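Local coordinates for protein N-acyl-D-glutamate deacylase (PDB 3GIP) that probably uses zinc to hydrolyse N-acyl-D-glutamate to D-glutamate and a carboxylic acid, as a member of the amidohydrolase superfamily, at residues A[282-287]-A[372-377]; A[286-291]-A[340-345]; A[22-27]-A[396-401]; A[54-59]-A[430-435]; A[99-104]-A[147-152]. All coordinates share one frame; numbering follows the deposited sequence.

Overall arrangement
From the N terminus, segments 22-27 and 54-59 come first and wait longest for their partners. Residues 99-104 then meet 147-152, so interaction 5 closes a short loop on the barrel. Interactions 1 and 2 start together after strand 277-281 and share G286 and S287. Interaction 2 closes first, at 340-345, and interaction 1 follows at 372-377. The two touch and share two bound formates. Interaction 3 closes at 396-401 and interaction 4 at 430-435. These two cross along the chain and touch through L397, and interactions 1, 2 and 5 nest inside both. Interactions 3 and 4 tie the N-terminal segments to a late helix and to strand 428-431.

Interaction 1: residues A[282-287]-A[372-377]. With FMT (formic acid), chain D; FMT (formic acid), chain E.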
# COMPACT_ATOMS: atom_id res chain seq x y z
N TYR A 282 -4.19 -6.89 -3.38
CA TYR A 282 -3.15 -7.74 -2.84
C TYR A 282 -3.65 -9.10 -3.34
O TYR A 282 -4.86 -9.32 -3.44
CB TYR A 282 -3.06 -7.67 -1.30
CG TYR A 282 -4.36 -7.66 -0.55
CD1 TYR A 282 -5.09 -8.83 -0.35
CD2 TYR A 282 -4.86 -6.47 -0.02
CE1 TYR A 282 -6.28 -8.82 0.36
CE2 TYR A 282 -6.05 -6.45 0.69
CZ TYR A 282 -6.76 -7.63 0.88
OH TYR A 282 -7.94 -7.61 1.57
N PRO A 283 -2.74 -10.00 -3.71
CA PRO A 283 -3.10 -11.33 -4.24
C PRO A 283 -3.56 -12.40 -3.26
O PRO A 283 -2.96 -13.47 -3.20
CB PRO A 283 -1.83 -11.73 -4.98
CG PRO A 283 -0.76 -11.21 -4.05
CD PRO A 283 -1.28 -9.83 -3.68
N TYR A 284 -4.63 -12.12 -2.52
CA TYR A 284 -5.18 -13.06 -1.54
C TYR A 284 -6.69 -12.91 -1.45
O TYR A 284 -7.22 -11.80 -1.62
CB TYR A 284 -4.59 -12.81 -0.15
CG TYR A 284 -3.08 -12.84 -0.07
CD1 TYR A 284 -2.40 -13.98 0.35
CD2 TYR A 284 -2.34 -11.71 -0.40
CE1 TYR A 284 -1.01 -13.99 0.46
CE2 TYR A 284 -0.95 -11.71 -0.31
CZ TYR A 284 -0.29 -12.85 0.13
OH TYR A 284 1.08 -12.82 0.25
N PRO A 285 -7.41 -14.01 -1.18
CA PRO A 285 -8.87 -13.98 -1.08
C PRO A 285 -9.39 -13.75 0.34
O PRO A 285 -10.52 -14.10 0.66
CB PRO A 285 -9.27 -15.35 -1.62
CG PRO A 285 -8.21 -16.21 -1.03
CD PRO A 285 -6.93 -15.40 -1.25
N GLY A 286 -8.54 -13.19 1.19
CA GLY A 286 -8.94 -12.89 2.56
C GLY A 286 -8.45 -11.50 2.91
O GLY A 286 -7.36 -11.11 2.50
N SER A 287 -9.25 -10.75 3.66
CA SER A 287 -8.88 -9.40 4.06
C SER A 287 -8.38 -9.45 5.50
O SER A 287 -8.39 -10.50 6.13
CB SER A 287 -10.09 -8.48 3.97
OG SER A 287 -11.08 -8.85 4.92
N ARG A 372 0.06 -11.98 14.63
CA ARG A 372 -0.03 -13.03 13.62
C ARG A 372 -0.67 -12.37 12.41
O ARG A 372 -1.85 -12.56 12.13
CB ARG A 372 -0.91 -14.18 14.12
CG ARG A 372 -1.01 -15.35 13.15
CD ARG A 372 0.34 -16.03 12.98
NE ARG A 372 0.76 -16.71 14.20
CZ ARG A 372 0.13 -17.76 14.72
NH1 ARG A 372 -0.94 -18.26 14.11
NH2 ARG A 372 0.57 -18.32 15.84
N PRO A 373 0.12 -11.59 11.67
CA PRO A 373 -0.36 -10.88 10.48
C PRO A 373 -0.77 -11.73 9.29
O PRO A 373 -0.40 -12.89 9.16
CB PRO A 373 0.81 -9.98 10.14
CG PRO A 373 1.98 -10.88 10.45
CD PRO A 373 1.59 -11.46 11.80
N HIS A 374 -1.53 -11.09 8.41
CA HIS A 374 -1.96 -11.69 7.16
C HIS A 374 -0.64 -11.73 6.38
O HIS A 374 0.12 -10.76 6.39
CB HIS A 374 -2.99 -10.76 6.51
CG HIS A 374 -3.43 -11.19 5.15
ND1 HIS A 374 -4.75 -11.15 4.75
CD2 HIS A 374 -2.73 -11.62 4.08
CE1 HIS A 374 -4.84 -11.54 3.49
NE2 HIS A 374 -3.63 -11.82 3.06
N PRO A 375 -0.34 -12.86 5.72
CA PRO A 375 0.90 -13.03 4.95
C PRO A 375 1.19 -12.00 3.86
O PRO A 375 2.33 -11.91 3.39
CB PRO A 375 0.77 -14.45 4.40
CG PRO A 375 -0.71 -14.64 4.29
CD PRO A 375 -1.21 -14.04 5.58
N ARG A 376 0.18 -11.24 3.46
CA ARG A 376 0.37 -10.22 2.43
C ARG A 376 1.47 -9.24 2.86
O ARG A 376 2.10 -8.59 2.03
CB ARG A 376 -0.94 -9.46 2.20
CG ARG A 376 -1.40 -8.64 3.38
CD ARG A 376 -2.85 -8.23 3.23
NE ARG A 376 -3.26 -7.30 4.28
CZ ARG A 376 -4.51 -6.95 4.53
NH1 ARG A 376 -5.51 -7.45 3.81
NH2 ARG A 376 -4.77 -6.07 5.49
N LEU A 377 1.70 -9.16 4.16
CA LEU A 377 2.73 -8.28 4.72
C LEU A 377 4.10 -8.61 4.14
O LEU A 377 4.90 -7.71 3.84
CB LEU A 377 2.77 -8.44 6.24
CG LEU A 377 3.87 -7.72 7.01
CD1 LEU A 377 3.65 -6.21 6.94
CD2 LEU A 377 3.85 -8.19 8.47
C FMT D . -8.44 -5.11 3.76
O1 FMT D . -7.72 -5.85 4.39
O2 FMT D . -8.59 -5.30 2.45
C FMT E . -12.21 -5.72 5.36
O1 FMT E . -12.36 -6.77 5.93
O2 FMT E . -13.01 -4.69 5.66
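R376 reaches over one face of the Y282 ring, beside an aromatic cluster of Y282, Y284 and H374. Y282 and Y284 come from the loop after strand 277-281 of the TIM-barrel fold, and H374 from just before helix 376-391. The packing is tight here. R376 CD lies over the centres of two rings, 4.1 Å from the Y282 centroid (a CH-pi contact) and 3.4 Å above the H374 ring plane. R376 CZ is 4.5 Å from the Y282 centroid, a cation-pi contact with ring and guanidinium planes 50° apart. H374 turns an edge to the face of Y284, the planes at 89° and the centroids 4.8 Å apart. R376 CB approaches Y284 CE2 to 3.4 Å.

On its polar side the contact meets a bound formate, probably from the crystallisation liquor. The R376 chain is extended from CG to NE, and NH1 beyond it meets this formate. S288 O takes a hydrogen bond from R376 NH2. The zinc ion is about 7 Å from the R376 side chain, consistent with a carboxylate-binding corner of the active-site pocket. Y282 OH donates to O2 of the chain D formate at 2.6 Å, and R376 NH1 donates to its O1 at 2.8 Å.

Interaction 2: residues A[286-291]-A[340-345]; sequences GSSTIL and GAIYFA. With FMT (formic acid), chain D; FMT (formic acid), chain E.
The first torsions of Y343 and T289 bring their side chains together. Y343 has CG anti to its carbonyl carbon (chi1 -57°), beside the backbone N. T289 has OG1 anti to the backbone N (chi1 -175°) and CG2 between that N and the carbonyl carbon. T289 CG2 lies 3.8 Å from Y343 CE2, while OG1 is hydrogen-bonded to the hydroxyl of Y190. Y343 OH donates to I290 O at 2.8 Å, and that oxygen lies at the ring edge, in plane. The same hydroxyl is hydrogen-bonded to I292 N, and R295 makes a cation-pi contact with the ring.

The backbones of strands 287-290 and 340-343 run antiparallel. S287 with Y343 and T289 with A341 are hydrogen-bonded pairs. S288 with I342 and I290 with G340 are non-hydrogen-bonded pairs. The bond from A341 N to T289 O is 2.8 Å long and nearly along the C=O axis. L291 CD1 adds an apolar contact with A341 CB at 3.9 Å.

Strand 287-290 is an outermost strand of its three-stranded sheet. S288 N donates to O1 of the chain D formate at 3.0 Å, almost straight at 175°. S287 OG donates to O1 of the chain E formate at 2.6 Å. Both formates probably come from the crystallisation liquor. Such donors, with the zinc ion about 6 Å from the T289 side chain, are consistent with a pocket for carboxylate groups of the substrate.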
# COMPACT_ATOMS: atom_id res chain seq x y z
N GLY A 286 -8.54 -13.19 1.19
CA GLY A 286 -8.94 -12.89 2.56
C GLY A 286 -8.45 -11.50 2.91
O GLY A 286 -7.36 -11.11 2.50
N SER A 287 -9.25 -10.75 3.66
CA SER A 287 -8.88 -9.40 4.06
C SER A 287 -8.38 -9.45 5.50
O SER A 287 -8.39 -10.50 6.13
CB SER A 287 -10.09 -8.48 3.97
OG SER A 287 -11.08 -8.85 4.92
N SER A 288 -7.93 -8.31 6.02
CA SER A 288 -7.46 -8.27 7.40
C SER A 288 -7.54 -6.85 7.92
O SER A 288 -7.03 -5.93 7.31
CB SER A 288 -6.01 -8.77 7.50
OG SER A 288 -5.59 -8.82 8.86
N THR A 289 -8.21 -6.69 9.06
CA THR A 289 -8.33 -5.37 9.66
C THR A 289 -8.80 -5.57 11.09
O THR A 289 -8.66 -6.66 11.65
CB THR A 289 -9.33 -4.48 8.87
OG1 THR A 289 -9.33 -3.16 9.43
CG2 THR A 289 -10.74 -5.06 8.93
N ILE A 290 -9.34 -4.53 11.70
CA ILE A 290 -9.81 -4.64 13.07
C ILE A 290 -10.94 -5.66 13.18
O ILE A 290 -11.65 -5.93 12.21
CB ILE A 290 -10.32 -3.28 13.59
CG1 ILE A 290 -11.44 -2.76 12.68
CG2 ILE A 290 -9.16 -2.29 13.61
CD1 ILE A 290 -12.07 -1.46 13.17
N LEU A 291 -11.07 -6.26 14.36
CA LEU A 291 -12.12 -7.24 14.59
C LEU A 291 -13.44 -6.48 14.69
O LEU A 291 -13.57 -5.54 15.48
CB LEU A 291 -11.87 -8.02 15.88
CG LEU A 291 -12.94 -9.06 16.24
CD1 LEU A 291 -13.07 -10.09 15.14
CD2 LEU A 291 -12.57 -9.73 17.55
N GLY A 340 -7.74 -7.69 16.06
CA GLY A 340 -7.73 -7.68 14.61
C GLY A 340 -8.04 -9.08 14.14
O GLY A 340 -7.97 -10.03 14.93
N ALA A 341 -8.39 -9.22 12.87
CA ALA A 341 -8.71 -10.54 12.32
C ALA A 341 -8.55 -10.61 10.82
O ALA A 341 -8.40 -9.59 10.14
CB ALA A 341 -10.15 -10.90 12.69
N ILE A 342 -8.56 -11.84 10.31
CA ILE A 342 -8.48 -12.10 8.89
C ILE A 342 -9.87 -12.61 8.52
O ILE A 342 -10.46 -13.42 9.25
CB ILE A 342 -7.43 -13.18 8.55
CG1 ILE A 342 -6.02 -12.62 8.79
CG2 ILE A 342 -7.59 -13.63 7.09
CD1 ILE A 342 -4.92 -13.65 8.68
N TYR A 343 -10.39 -12.11 7.41
CA TYR A 343 -11.71 -12.47 6.93
C TYR A 343 -11.57 -13.16 5.58
O TYR A 343 -11.26 -12.52 4.57
CB TYR A 343 -12.56 -11.20 6.77
CG TYR A 343 -12.69 -10.41 8.05
CD1 TYR A 343 -13.66 -10.74 9.00
CD2 TYR A 343 -11.83 -9.35 8.32
CE1 TYR A 343 -13.78 -10.02 10.19
CE2 TYR A 343 -11.94 -8.62 9.51
CZ TYR A 343 -12.91 -8.96 10.43
OH TYR A 343 -13.03 -8.23 11.60
N PHE A 344 -11.79 -14.47 5.56
CA PHE A 344 -11.68 -15.27 4.34
C PHE A 344 -13.03 -15.15 3.63
O PHE A 344 -13.89 -16.01 3.79
CB PHE A 344 -11.37 -16.71 4.72
CG PHE A 344 -10.05 -16.86 5.43
CD1 PHE A 344 -8.86 -16.79 4.71
CD2 PHE A 344 -10.00 -17.02 6.81
CE1 PHE A 344 -7.63 -16.88 5.36
CE2 PHE A 344 -8.77 -17.11 7.47
CZ PHE A 344 -7.59 -17.04 6.74
N ALA A 345 -13.19 -14.09 2.84
CA ALA A 345 -14.47 -13.84 2.20
C ALA A 345 -14.49 -13.50 0.72
O ALA A 345 -15.54 -13.11 0.21
CB ALA A 345 -15.20 -12.75 2.97
C FMT D . -8.44 -5.11 3.76
O1 FMT D . -7.72 -5.85 4.39
O2 FMT D . -8.59 -5.30 2.45
C FMT E . -12.21 -5.72 5.36
O1 FMT E . -12.36 -6.77 5.93
O2 FMT E . -13.01 -4.69 5.66

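Interaction 3: residues A[22-27]-A[396-401]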
# COMPACT_ATOMS: atom_id res chain seq x y z
N ALA A 22 7.82 -2.74 -22.50
CA ALA A 22 8.58 -3.21 -23.65
C ALA A 22 9.18 -4.59 -23.35
O ALA A 22 9.40 -4.93 -22.19
CB ALA A 22 9.69 -2.22 -23.99
N PRO A 23 9.43 -5.39 -24.39
CA PRO A 23 10.01 -6.73 -24.18
C PRO A 23 11.34 -6.69 -23.43
O PRO A 23 12.15 -5.78 -23.64
CB PRO A 23 10.18 -7.25 -25.60
CG PRO A 23 9.06 -6.58 -26.34
CD PRO A 23 9.12 -5.17 -25.81
N ARG A 24 11.56 -7.67 -22.57
CA ARG A 24 12.80 -7.75 -21.80
C ARG A 24 13.99 -7.75 -22.77
O ARG A 24 13.91 -8.34 -23.86
CB ARG A 24 12.81 -9.02 -20.95
CG ARG A 24 12.84 -10.31 -21.76
CD ARG A 24 12.50 -11.51 -20.89
NE ARG A 24 11.10 -11.50 -20.50
CZ ARG A 24 10.55 -12.38 -19.66
NH1 ARG A 24 11.28 -13.34 -19.12
NH2 ARG A 24 9.26 -12.29 -19.37
N ARG A 25 15.07 -7.09 -22.39
CA ARG A 25 16.25 -7.03 -23.25
C ARG A 25 17.55 -7.28 -22.50
O ARG A 25 17.70 -6.90 -21.34
CB ARG A 25 16.30 -5.68 -23.97
CG ARG A 25 16.27 -4.45 -23.06
CD ARG A 25 16.00 -3.20 -23.89
NE ARG A 25 15.81 -2.00 -23.08
CZ ARG A 25 16.79 -1.39 -22.41
NH1 ARG A 25 18.02 -1.87 -22.45
NH2 ARG A 25 16.53 -0.28 -21.73
N ARG A 26 18.49 -7.93 -23.18
CA ARG A 26 19.79 -8.23 -22.59
C ARG A 26 20.64 -6.97 -22.55
O ARG A 26 21.07 -6.46 -23.58
CB ARG A 26 20.50 -9.31 -23.42
CG ARG A 26 21.97 -9.50 -23.07
CD ARG A 26 22.16 -10.19 -21.72
NE ARG A 26 23.54 -10.07 -21.26
CZ ARG A 26 24.04 -9.00 -20.65
NH1 ARG A 26 23.27 -7.95 -20.42
NH2 ARG A 26 25.32 -8.97 -20.30
N ALA A 27 20.87 -6.45 -21.34
CA ALA A 27 21.66 -5.24 -21.16
C ALA A 27 22.12 -5.09 -19.72
O ALA A 27 21.54 -5.68 -18.81
CB ALA A 27 20.83 -4.02 -21.57
N THR A 396 1.93 -10.97 -18.85
CA THR A 396 3.35 -11.26 -18.97
C THR A 396 4.10 -10.62 -17.83
O THR A 396 3.58 -9.76 -17.12
CB THR A 396 3.94 -10.71 -20.28
OG1 THR A 396 3.86 -9.28 -20.28
CG2 THR A 396 3.18 -11.26 -21.48
N LEU A 397 5.34 -11.05 -17.64
CA LEU A 397 6.17 -10.50 -16.58
C LEU A 397 6.39 -9.01 -16.87
O LEU A 397 6.37 -8.19 -15.95
CB LEU A 397 7.51 -11.24 -16.53
CG LEU A 397 8.46 -10.87 -15.39
CD1 LEU A 397 7.76 -11.04 -14.05
CD2 LEU A 397 9.70 -11.77 -15.46
N GLU A 398 6.58 -8.66 -18.14
CA GLU A 398 6.77 -7.27 -18.51
C GLU A 398 5.56 -6.42 -18.12
O GLU A 398 5.71 -5.30 -17.64
CB GLU A 398 7.03 -7.13 -20.02
CG GLU A 398 8.43 -7.56 -20.45
CD GLU A 398 8.54 -9.03 -20.82
OE1 GLU A 398 7.68 -9.83 -20.40
OE2 GLU A 398 9.50 -9.38 -21.54
N GLN A 399 4.37 -6.95 -18.34
CA GLN A 399 3.15 -6.23 -17.99
C GLN A 399 3.01 -6.11 -16.48
O GLN A 399 2.64 -5.05 -15.97
CB GLN A 399 1.92 -6.93 -18.57
CG GLN A 399 1.82 -6.87 -20.09
CD GLN A 399 0.63 -7.65 -20.63
OE1 GLN A 399 0.49 -8.85 -20.37
NE2 GLN A 399 -0.23 -6.98 -21.38
N ALA A 400 3.32 -7.18 -15.76
CA ALA A 400 3.20 -7.17 -14.31
C ALA A 400 4.17 -6.18 -13.67
O ALA A 400 3.80 -5.44 -12.77
CB ALA A 400 3.43 -8.58 -13.75
N VAL A 401 5.41 -6.18 -14.15
CA VAL A 401 6.40 -5.25 -13.60
C VAL A 401 5.92 -3.82 -13.81
O VAL A 401 6.11 -2.97 -12.94
CB VAL A 401 7.78 -5.45 -14.26
CG1 VAL A 401 8.73 -4.33 -13.84
CG2 VAL A 401 8.36 -6.80 -13.84
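The loop at P23 passes the first turn of helix 397-404, and the nearest CA atoms are those of P23 and E398, 6.6 Å apart. The side chain of E398 reaches across to the loop, and R24 grips it side-on with two nitrogens. R24 NE donates to E398 OE2 at 2.9 Å, and R24 NH2 donates to E398 OE1 at 3.1 Å. Both bonds are nearly straight and lie in the guanidinium plane. They meet the carboxylate from above its own plane, because the two planes are turned 49° apart. A bend at chi3 (70°) turns R24 NE toward E398 OE2.

E398 OE2 takes a further bond from R24 N, 2.9 Å long, on its anti lone pair. One oxygen thus fixes both the backbone and the side chain of R24. R24 NH2 also comes 3.5 Å from L397 CB.

The helix starts with a capping box. Q399 N donates to T396 OG1 at 3.1 Å, and T396 N donates to Q399 OE1. This is a partly exposed, bidentate, side-on salt bridge between a capped helix and the loop leading into strand 25-26.

Interaction 4: residues A[54-59]-A[430-435]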
# COMPACT_ATOMS: atom_id res chain seq x y z
N SER A 54 23.25 -12.70 -14.26
CA SER A 54 23.07 -13.74 -15.26
C SER A 54 21.87 -14.60 -14.87
O SER A 54 21.75 -15.02 -13.72
CB SER A 54 24.32 -14.62 -15.36
OG SER A 54 25.42 -13.89 -15.88
N GLY A 55 20.98 -14.86 -15.83
CA GLY A 55 19.81 -15.67 -15.56
C GLY A 55 18.76 -15.00 -14.69
O GLY A 55 17.88 -15.66 -14.14
N LYS A 56 18.85 -13.68 -14.56
CA LYS A 56 17.90 -12.94 -13.74
C LYS A 56 17.30 -11.76 -14.49
O LYS A 56 17.77 -11.38 -15.56
CB LYS A 56 18.58 -12.40 -12.47
CG LYS A 56 19.46 -13.40 -11.75
CD LYS A 56 18.67 -14.58 -11.23
CE LYS A 56 19.59 -15.56 -10.51
NZ LYS A 56 20.34 -14.89 -9.41
N ILE A 57 16.25 -11.18 -13.90
CA ILE A 57 15.58 -10.02 -14.46
C ILE A 57 16.03 -8.83 -13.61
O ILE A 57 16.15 -8.94 -12.39
CB ILE A 57 14.04 -10.12 -14.35
CG1 ILE A 57 13.52 -11.21 -15.28
CG2 ILE A 57 13.41 -8.77 -14.69
CD1 ILE A 57 13.73 -10.93 -16.75
N VAL A 58 16.32 -7.72 -14.27
CA VAL A 58 16.72 -6.49 -13.59
C VAL A 58 15.57 -5.53 -13.88
O VAL A 58 15.32 -5.18 -15.03
CB VAL A 58 18.04 -5.95 -14.16
CG1 VAL A 58 18.44 -4.68 -13.42
CG2 VAL A 58 19.12 -7.01 -14.02
N ALA A 59 14.87 -5.13 -12.83
CA ALA A 59 13.70 -4.27 -13.00
C ALA A 59 13.69 -3.10 -12.03
O ALA A 59 14.52 -3.02 -11.12
CB ALA A 59 12.44 -5.11 -12.80
N VAL A 430 16.60 -7.14 -8.51
CA VAL A 430 17.10 -8.20 -9.37
C VAL A 430 16.46 -9.49 -8.86
O VAL A 430 16.57 -9.81 -7.68
CB VAL A 430 18.64 -8.33 -9.28
CG1 VAL A 430 19.13 -9.46 -10.17
CG2 VAL A 430 19.29 -7.01 -9.67
N PHE A 431 15.79 -10.22 -9.74
CA PHE A 431 15.14 -11.45 -9.32
C PHE A 431 15.14 -12.54 -10.38
O PHE A 431 15.27 -12.26 -11.57
CB PHE A 431 13.70 -11.15 -8.88
CG PHE A 431 12.79 -10.69 -10.00
CD1 PHE A 431 12.05 -11.62 -10.74
CD2 PHE A 431 12.65 -9.34 -10.30
CE1 PHE A 431 11.20 -11.21 -11.76
CE2 PHE A 431 11.80 -8.91 -11.33
CZ PHE A 431 11.07 -9.85 -12.06
N ASP A 432 15.03 -13.78 -9.92
CA ASP A 432 14.98 -14.93 -10.82
C ASP A 432 13.51 -15.09 -11.21
O ASP A 432 12.67 -15.37 -10.36
CB ASP A 432 15.47 -16.18 -10.10
CG ASP A 432 15.61 -17.37 -11.02
OD1 ASP A 432 14.76 -17.52 -11.92
OD2 ASP A 432 16.57 -18.15 -10.84
N PRO A 433 13.18 -14.91 -12.50
CA PRO A 433 11.78 -15.04 -12.92
C PRO A 433 11.19 -16.43 -12.74
O PRO A 433 9.97 -16.58 -12.58
CB PRO A 433 11.82 -14.61 -14.38
CG PRO A 433 13.18 -15.06 -14.82
CD PRO A 433 14.05 -14.64 -13.65
N ASP A 434 12.04 -17.45 -12.75
CA ASP A 434 11.56 -18.82 -12.62
C ASP A 434 11.37 -19.31 -11.20
O ASP A 434 10.65 -20.28 -10.97
CB ASP A 434 12.50 -19.78 -13.36
CG ASP A 434 12.51 -19.54 -14.86
OD1 ASP A 434 11.44 -19.21 -15.41
OD2 ASP A 434 13.58 -19.71 -15.48
N THR A 435 12.00 -18.64 -10.23
CA THR A 435 11.86 -19.07 -8.84
C THR A 435 11.21 -18.03 -7.93
O THR A 435 10.75 -18.37 -6.84
CB THR A 435 13.23 -19.42 -8.22
OG1 THR A 435 14.05 -18.25 -8.16
CG2 THR A 435 13.94 -20.50 -9.05
O HOH W 1 18.59 -17.90 -12.53
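I57 and F431 lie side by side and point the same way from neighbouring strands. I57 CB stands over one face of the phenyl ring, 3.9 Å from the centroid and offset toward the rim, a CH-pi contact. I57 CG2 touches F431 CZ at 3.7 Å. F431 chi1 of 67° sets CG between the backbone N and the carbonyl carbon, on the side of I57. A59 CB comes to the ring edge instead, 4.1 Å from F431 CE2. The other branch, I57 CG1, meets P433 CD at 3.8 Å, the two side chains crossing at an angle. L397 of helix 397-404 packs on I57, F431 and P433.

V58 and V430 share the opposite face of the sheet, but their methyls only just meet. K56 runs its aliphatic chain past D432, with K56 CD 3.8 Å from D432 CB. Its charged end does not touch the carboxylate.

The backbones pair at I57 and F431. I57 N donates to F431 O at 2.7 Å, nearly straight at 178°, and F431 N donates back to I57 O. A water bridges D432 OD2, at 2.6 Å, and G55 O, though it has more acceptors in reach than protons. After the strand, D432 OD1 accepts from D434 N, an Asx turn. Together this is an antiparallel strand pair joining strand 57-64 to strand 428-431, consistent with the amidohydrolase fold, in which N- and C-terminal parts of the chain come together beside the barrel.

Interaction 5: residues A[99-104]-A[147-152]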
# COMPACT_ATOMS: atom_id res chain seq x y z
N ALA A 99 0.30 9.07 9.78
CA ALA A 99 1.21 9.47 10.85
C ALA A 99 0.86 10.84 11.40
O ALA A 99 1.10 11.13 12.57
CB ALA A 99 2.64 9.47 10.34
N ALA A 100 0.29 11.69 10.55
CA ALA A 100 -0.08 13.05 10.95
C ALA A 100 -1.28 13.53 10.13
O ALA A 100 -1.56 12.99 9.06
CB ALA A 100 1.11 13.99 10.74
N PRO A 101 -2.01 14.54 10.61
CA PRO A 101 -1.80 15.27 11.87
C PRO A 101 -2.31 14.50 13.08
O PRO A 101 -3.10 13.57 12.95
CB PRO A 101 -2.57 16.56 11.65
CG PRO A 101 -3.75 16.08 10.86
CD PRO A 101 -3.10 15.17 9.84
N ALA A 102 -1.86 14.90 14.26
CA ALA A 102 -2.27 14.25 15.50
C ALA A 102 -3.70 14.61 15.88
O ALA A 102 -4.15 15.74 15.66
CB ALA A 102 -1.31 14.64 16.63
N PRO A 103 -4.44 13.65 16.45
CA PRO A 103 -5.82 13.90 16.86
C PRO A 103 -5.87 14.82 18.07
O PRO A 103 -4.87 14.97 18.78
CB PRO A 103 -6.34 12.51 17.19
CG PRO A 103 -5.12 11.85 17.75
CD PRO A 103 -4.05 12.27 16.77
N LEU A 104 -7.02 15.43 18.30
CA LEU A 104 -7.20 16.29 19.47
C LEU A 104 -7.13 15.36 20.67
O LEU A 104 -7.46 14.18 20.57
CB LEU A 104 -8.56 16.97 19.42
CG LEU A 104 -8.75 18.08 18.38
CD1 LEU A 104 -10.22 18.39 18.22
CD2 LEU A 104 -7.96 19.32 18.81
N ALA A 147 -9.42 10.46 8.47
CA ALA A 147 -9.75 10.21 9.87
C ALA A 147 -8.94 11.17 10.73
O ALA A 147 -9.47 11.77 11.67
CB ALA A 147 -9.44 8.76 10.24
N ASN A 148 -7.66 11.32 10.40
CA ASN A 148 -6.78 12.23 11.14
C ASN A 148 -7.34 13.65 11.07
O ASN A 148 -7.38 14.36 12.08
CB ASN A 148 -5.37 12.22 10.55
CG ASN A 148 -4.60 10.98 10.91
OD1 ASN A 148 -3.64 11.03 11.69
ND2 ASN A 148 -5.00 9.84 10.35
N LEU A 149 -7.76 14.05 9.87
CA LEU A 149 -8.29 15.40 9.69
C LEU A 149 -9.49 15.63 10.59
O LEU A 149 -9.56 16.65 11.28
CB LEU A 149 -8.68 15.63 8.23
CG LEU A 149 -7.51 15.57 7.24
CD1 LEU A 149 -8.03 15.80 5.83
CD2 LEU A 149 -6.46 16.62 7.59
N ARG A 150 -10.43 14.69 10.60
CA ARG A 150 -11.61 14.81 11.44
C ARG A 150 -11.25 14.82 12.92
O ARG A 150 -11.75 15.64 13.69
CB ARG A 150 -12.60 13.67 11.18
CG ARG A 150 -13.72 14.02 10.22
CD ARG A 150 -14.90 13.06 10.36
NE ARG A 150 -16.08 13.57 9.67
CZ ARG A 150 -17.26 13.76 10.25
NH1 ARG A 150 -17.43 13.48 11.53
NH2 ARG A 150 -18.27 14.27 9.54
N LEU A 151 -10.38 13.90 13.32
CA LEU A 151 -9.99 13.80 14.73
C LEU A 151 -9.17 14.99 15.21
O LEU A 151 -9.13 15.28 16.40
CB LEU A 151 -9.18 12.52 14.96
CG LEU A 151 -9.93 11.21 14.68
CD1 LEU A 151 -8.96 10.05 14.80
CD2 LEU A 151 -11.10 11.05 15.64
N ALA A 152 -8.54 15.69 14.27
CA ALA A 152 -7.72 16.85 14.61
C ALA A 152 -8.51 18.15 14.57
O ALA A 152 -8.16 19.11 15.27
CB ALA A 152 -6.53 16.93 13.66
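P101, P103 and L104 lie along helix 146-153 in the TIM-barrel fold of this enzyme. They belong to the long loop that follows strand 87-92. The first shell is mostly apolar. P101, which follows a cis peptide bond, rests its CD 3.8 Å from N148 CB, and P101 CG is 4.0 Å from A152 CB. L149 CD2 reaches the same proline ring more loosely, 4.3 Å from P101 CG. P103 CB packs against L151 CB at 3.6 Å. The carbonyl A102 O comes to 3.3 Å from A152 CB, so the small alanine side chain lies close to the loop backbone. L104 lays its side chain against the last turn, with L104 CG 3.3 Å from A152 O.

A second shell surrounds these groups. M172 of helix 163-179 packs on P101, L149 and A152, and V144 of strand 139-145 touches P101 and L149. L120 touches P103 and N148. R150 forms a salt bridge with E200.

Farther along, C95, a zinc ligand, precedes the loop segment by only a few residues. N148 lies about 12 Å from the zinc ion, measured from its side chain. At that distance the contact is packing away from the metal.

One straight hydrogen bond joins the two backbones. L151 O, near the end of the helix, also takes a bond from N107 ND2. L104 N donates to L151 O at 2.8 Å and 172°, and the nitrogen stands above the carbonyl plane.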